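Local coordinates for flagellar protein FliL (Vibrio alginolyticus, PDB 6AHP) that assists the function of the bacterial flagellar motor through a periplasmic core that resembles stomatin-like proteins, at residues I31-M36 / V102-F107; S59-A64 / D80-D85. All coordinates share one frame; numbering follows the deposited sequence.

Interaction 1 (I31-M36 / V102-F107); sequences IKAQLM and VLFTDF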
# COMPACT_ATOMS: atom_id res chain seq x y z
N ILE A 31 -6.65 -1.07 -12.65
CA ILE A 31 -5.35 -1.46 -13.18
C ILE A 31 -5.09 -2.90 -12.77
O ILE A 31 -5.24 -3.25 -11.59
CB ILE A 31 -4.23 -0.53 -12.68
CG1 ILE A 31 -4.18 0.73 -13.53
CG2 ILE A 31 -2.88 -1.24 -12.75
CD1 ILE A 31 -3.82 1.96 -12.76
N LYS A 32 -4.80 -3.79 -13.71
CA LYS A 32 -4.29 -5.13 -13.42
C LYS A 32 -2.79 -5.13 -13.70
O LYS A 32 -2.34 -4.58 -14.71
CB LYS A 32 -5.00 -6.19 -14.28
CG LYS A 32 -4.50 -7.61 -14.10
CD LYS A 32 -4.92 -8.20 -12.77
CE LYS A 32 -4.49 -9.66 -12.70
NZ LYS A 32 -3.04 -9.83 -13.04
N ALA A 33 -2.01 -5.74 -12.80
CA ALA A 33 -0.56 -5.59 -12.83
C ALA A 33 0.14 -6.91 -12.52
O ALA A 33 -0.40 -7.79 -11.85
CB ALA A 33 -0.08 -4.53 -11.83
N GLN A 34 1.38 -7.01 -13.00
CA GLN A 34 2.29 -8.10 -12.67
C GLN A 34 3.69 -7.53 -12.52
O GLN A 34 3.97 -6.41 -12.97
CB GLN A 34 2.28 -9.22 -13.74
CG GLN A 34 0.95 -9.95 -13.91
CD GLN A 34 1.06 -11.26 -14.70
OE1 GLN A 34 2.00 -12.04 -14.53
NE2 GLN A 34 0.08 -11.50 -15.57
N LEU A 35 4.57 -8.31 -11.91
CA LEU A 35 5.96 -7.90 -11.71
C LEU A 35 6.87 -8.72 -12.61
O LEU A 35 6.78 -9.96 -12.64
CB LEU A 35 6.38 -8.08 -10.24
CG LEU A 35 5.37 -7.49 -9.24
CD1 LEU A 35 5.65 -8.01 -7.85
CD2 LEU A 35 5.39 -5.92 -9.30
N MET A 36 7.77 -8.04 -13.31
CA MET A 36 8.84 -8.68 -14.05
C MET A 36 10.10 -8.71 -13.18
O MET A 36 10.51 -7.67 -12.66
CB MET A 36 9.11 -7.93 -15.35
CG MET A 36 10.11 -8.59 -16.28
SD MET A 36 10.08 -7.61 -17.82
CE MET A 36 11.78 -7.08 -17.86
N VAL A 102 7.21 -3.10 -13.16
CA VAL A 102 5.85 -3.60 -13.05
C VAL A 102 5.21 -3.45 -14.43
O VAL A 102 5.54 -2.55 -15.21
CB VAL A 102 5.03 -2.89 -11.93
CG1 VAL A 102 5.08 -1.44 -12.07
CG2 VAL A 102 3.57 -3.36 -11.91
N LEU A 103 4.31 -4.36 -14.73
CA LEU A 103 3.62 -4.47 -16.01
C LEU A 103 2.14 -4.22 -15.75
O LEU A 103 1.59 -4.77 -14.79
CB LEU A 103 3.80 -5.87 -16.62
CG LEU A 103 5.20 -6.41 -16.87
CD1 LEU A 103 5.15 -7.84 -17.44
CD2 LEU A 103 5.91 -5.48 -17.81
N PHE A 104 1.52 -3.37 -16.57
CA PHE A 104 0.08 -3.16 -16.55
C PHE A 104 -0.50 -3.93 -17.74
O PHE A 104 -0.24 -3.59 -18.90
CB PHE A 104 -0.28 -1.67 -16.65
CG PHE A 104 0.32 -0.79 -15.54
CD1 PHE A 104 0.85 -1.35 -14.39
CD2 PHE A 104 0.28 0.59 -15.64
CE1 PHE A 104 1.38 -0.54 -13.38
CE2 PHE A 104 0.81 1.42 -14.63
CZ PHE A 104 1.36 0.85 -13.51
N THR A 105 -1.28 -4.94 -17.44
CA THR A 105 -1.96 -5.76 -18.41
C THR A 105 -3.36 -5.25 -18.75
O THR A 105 -3.78 -5.47 -19.80
CB THR A 105 -2.01 -7.25 -18.07
OG1 THR A 105 -2.67 -7.45 -16.86
CG2 THR A 105 -0.64 -7.81 -18.00
N ASP A 106 -4.03 -4.54 -17.80
CA ASP A 106 -5.30 -3.87 -18.02
C ASP A 106 -5.23 -2.48 -17.41
O ASP A 106 -4.70 -2.31 -16.35
CB ASP A 106 -6.46 -4.59 -17.39
CG ASP A 106 -6.49 -6.08 -17.77
OD1 ASP A 106 -5.56 -6.59 -18.39
OD2 ASP A 106 -7.48 -6.77 -17.42
N PHE A 107 -5.75 -1.52 -18.13
CA PHE A 107 -5.76 -0.15 -17.69
C PHE A 107 -7.00 0.51 -18.20
O PHE A 107 -7.09 0.83 -19.35
CB PHE A 107 -4.60 0.54 -18.32
CG PHE A 107 -4.07 1.67 -17.53
CD1 PHE A 107 -4.89 2.63 -17.05
CD2 PHE A 107 -2.73 1.80 -17.33
CE1 PHE A 107 -4.40 3.68 -16.34
CE2 PHE A 107 -2.23 2.84 -16.64
CZ PHE A 107 -3.07 3.78 -16.14
O HOH W 1 -2.19 -10.02 -15.73

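Interaction 2 (S59-A64 / D80-D85); sequences STFASA and DRASED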
# COMPACT_ATOMS: atom_id res chain seq x y z
N SER A 59 -0.32 3.40 -3.24
CA SER A 59 0.15 4.75 -2.95
C SER A 59 0.46 5.51 -4.23
O SER A 59 0.14 6.71 -4.34
CB SER A 59 1.40 4.72 -2.08
OG SER A 59 1.11 4.32 -0.76
N THR A 60 1.10 4.85 -5.20
CA THR A 60 1.43 5.54 -6.44
C THR A 60 0.17 5.97 -7.16
O THR A 60 0.05 7.12 -7.58
CB THR A 60 2.26 4.66 -7.36
OG1 THR A 60 3.46 4.26 -6.68
CG2 THR A 60 2.62 5.48 -8.62
N PHE A 61 -0.77 5.04 -7.35
CA PHE A 61 -2.01 5.34 -8.06
C PHE A 61 -2.87 6.37 -7.33
O PHE A 61 -3.56 7.17 -7.98
CB PHE A 61 -2.81 4.06 -8.27
CG PHE A 61 -2.07 3.00 -9.05
CD1 PHE A 61 -1.12 3.35 -10.00
CD2 PHE A 61 -2.34 1.65 -8.84
CE1 PHE A 61 -0.45 2.37 -10.72
CE2 PHE A 61 -1.68 0.67 -9.56
CZ PHE A 61 -0.72 1.04 -10.50
N ALA A 62 -2.87 6.38 -6.00
CA ALA A 62 -3.67 7.34 -5.25
C ALA A 62 -3.27 8.78 -5.58
O ALA A 62 -4.13 9.67 -5.60
CB ALA A 62 -3.54 7.09 -3.75
N SER A 63 -1.99 9.03 -5.86
CA SER A 63 -1.51 10.37 -6.14
C SER A 63 -1.40 10.65 -7.64
O SER A 63 -0.55 11.44 -8.05
CB SER A 63 -0.15 10.60 -5.48
OG SER A 63 0.88 10.02 -6.27
N ALA A 64 -2.23 10.02 -8.46
CA ALA A 64 -2.30 10.36 -9.87
C ALA A 64 -3.57 11.18 -10.14
O ALA A 64 -4.58 11.03 -9.46
CB ALA A 64 -2.30 9.10 -10.72
N ASP A 80 6.33 4.19 -14.90
CA ASP A 80 7.71 4.34 -14.43
C ASP A 80 7.77 4.74 -12.97
O ASP A 80 8.64 4.27 -12.22
CB ASP A 80 8.47 5.38 -15.26
CG ASP A 80 8.76 4.92 -16.67
OD1 ASP A 80 8.73 3.69 -16.91
OD2 ASP A 80 8.98 5.80 -17.54
N ARG A 81 6.92 5.68 -12.56
CA ARG A 81 6.83 6.04 -11.14
C ARG A 81 6.51 4.83 -10.28
O ARG A 81 7.11 4.64 -9.22
CB ARG A 81 5.77 7.10 -10.92
CG ARG A 81 6.28 8.48 -11.16
CD ARG A 81 7.17 8.94 -10.03
NE ARG A 81 7.21 10.40 -10.06
CZ ARG A 81 6.49 11.18 -9.26
NH1 ARG A 81 5.69 10.65 -8.34
NH2 ARG A 81 6.58 12.50 -9.39
N ALA A 82 5.50 4.05 -10.68
CA ALA A 82 5.14 2.82 -9.97
C ALA A 82 6.35 1.90 -9.77
O ALA A 82 6.62 1.46 -8.65
CB ALA A 82 4.03 2.09 -10.72
N SER A 83 7.10 1.62 -10.85
CA SER A 83 8.28 0.76 -10.73
C SER A 83 9.30 1.37 -9.77
O SER A 83 9.84 0.68 -8.90
CB SER A 83 8.94 0.52 -12.10
OG SER A 83 8.11 -0.28 -12.92
N GLU A 84 9.58 2.65 -9.93
CA GLU A 84 10.54 3.30 -9.07
C GLU A 84 10.10 3.32 -7.61
O GLU A 84 10.87 3.07 -6.76
CB GLU A 84 10.93 4.68 -9.57
CG GLU A 84 11.95 4.71 -10.72
CD GLU A 84 13.15 3.76 -10.59
OE1 GLU A 84 13.85 3.71 -9.59
OE2 GLU A 84 13.42 3.05 -11.54
N ASP A 85 8.83 3.54 -7.34
CA ASP A 85 8.38 3.55 -5.95
C ASP A 85 8.55 2.18 -5.30
O ASP A 85 8.96 2.09 -4.14
CB ASP A 85 6.92 4.01 -5.84
CG ASP A 85 6.75 5.53 -6.07
OD1 ASP A 85 7.74 6.28 -5.98
OD2 ASP A 85 5.61 5.98 -6.36
O HOH W 2 4.53 1.66 -6.67

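Interaction 1 (I31-M36 / V102-F107)
T105 and D106 share a single partner, K32: one extra residue is squeezed into strand 101-109 opposite strand 26-38, and the two residues close on one lysine backbone. K32 N donates to D106 O (3.0 Å), while T105 N donates back to K32 O, a rather bent bond of 145° at the hydrogen. This is a classic beta bulge in an antiparallel pair, and it turns a corner in the chain at T105. Before the corner the pairing is regular, Q34 and L103 forming a hydrogen-bonded pair in which L103 N reaches Q34 O at 2.7 Å, nearly straight at 167°.

On the face of K32, Q34 and L103, K32 CG, anti to the backbone N, lies alongside T105 with OG1 3.3 Å away. Bends further along the lysine chain bring NZ to a water at 2.8 Å, which it shares with Q34 NE2 and T105 OG1; NZ is also held by N11 of strand 7-21.

Within the three-stranded antiparallel sheet of this FliL core, of the SPFH clan, the other face is apolar and turns toward the helices. There I31 lies side by side with F107, its CG1 only 4° off the ring normal and 3.9 Å above the centre. The other branch, CG2, sits 4.1 Å from F104 CD1, over the ring's face but offset toward its rim. A33 CB packs on V102 CG2, L35 CD2 meets V102 CB at 4.0 Å, and I53 of helix 50-62 touches L35 from outside the pair.

Interaction 2 (S59-A64 / D80-D85)
T60 and D85 meet tip to tip across two helices, T60 OG1 lying 2.8 Å from D85 OD2. T60 shows how one small beta-branched residue can serve a helix pair in two ways, its hydroxyl meeting D85, its methyl packing on A82 but also reaching D85 OD2. OG1 stands anti to the carbonyl carbon (chi1 -58°), beside its own backbone N, and from there it is also within hydrogen-bonding distance of S56 O one turn earlier. Its single proton therefore has two candidate acceptors, and which of them receives it is not settled. A water donates to OG1 at 2.8 Å and also to A82 O at 2.9 Å, linking the threonine to the backbone of the facing helix.

The tight part is the methyl side. CG2 approaches A82 to 3.8 Å at N and 4.2 Å at CB, and the small alanine lets the backbones come close, with 5.8 Å between the CA atoms of T60 and A82. The F61 ring adds a lighter touch, CE1 lying 4.5 Å from A82 CB.

Toward solvent the contact thins. R81 is exposed; of its side chain, CB comes nearest, 4.2 Å from T60 CG2, and only 167 Å² is buried in all. Helix 50-62 also ends here, S63 being the first residue to leave helical geometry.

Deeper in the fold A82 rests on V102 and F104 of strand 101-109 and on L57 of helix 50-62, while the F61 ring meets that of F18 from strand 7-21, so the helix pair lies against the apolar face of the sheet.

Two layers of one fold are represented here: interaction 1 joins two strands within the sheet, and interaction 2 joins the helices lying on it. They touch directly, F104 CZ packing 3.7 Å from F61 CE1 and V102 N probably hydrogen-bonded to S83 OG. Along the chain, 59-64 and 80-85 fall inside the long connection closed by 31-36 and 102-107. The strand contact has one more exposed face with most polar groups and one apolar face, and rests on a ladder of backbone bonds; the helix contact is smaller and mostly buried, and depends on side chains, a water and close approach at an alanine. Their shared interface is largely apolar, with that one probable polar link.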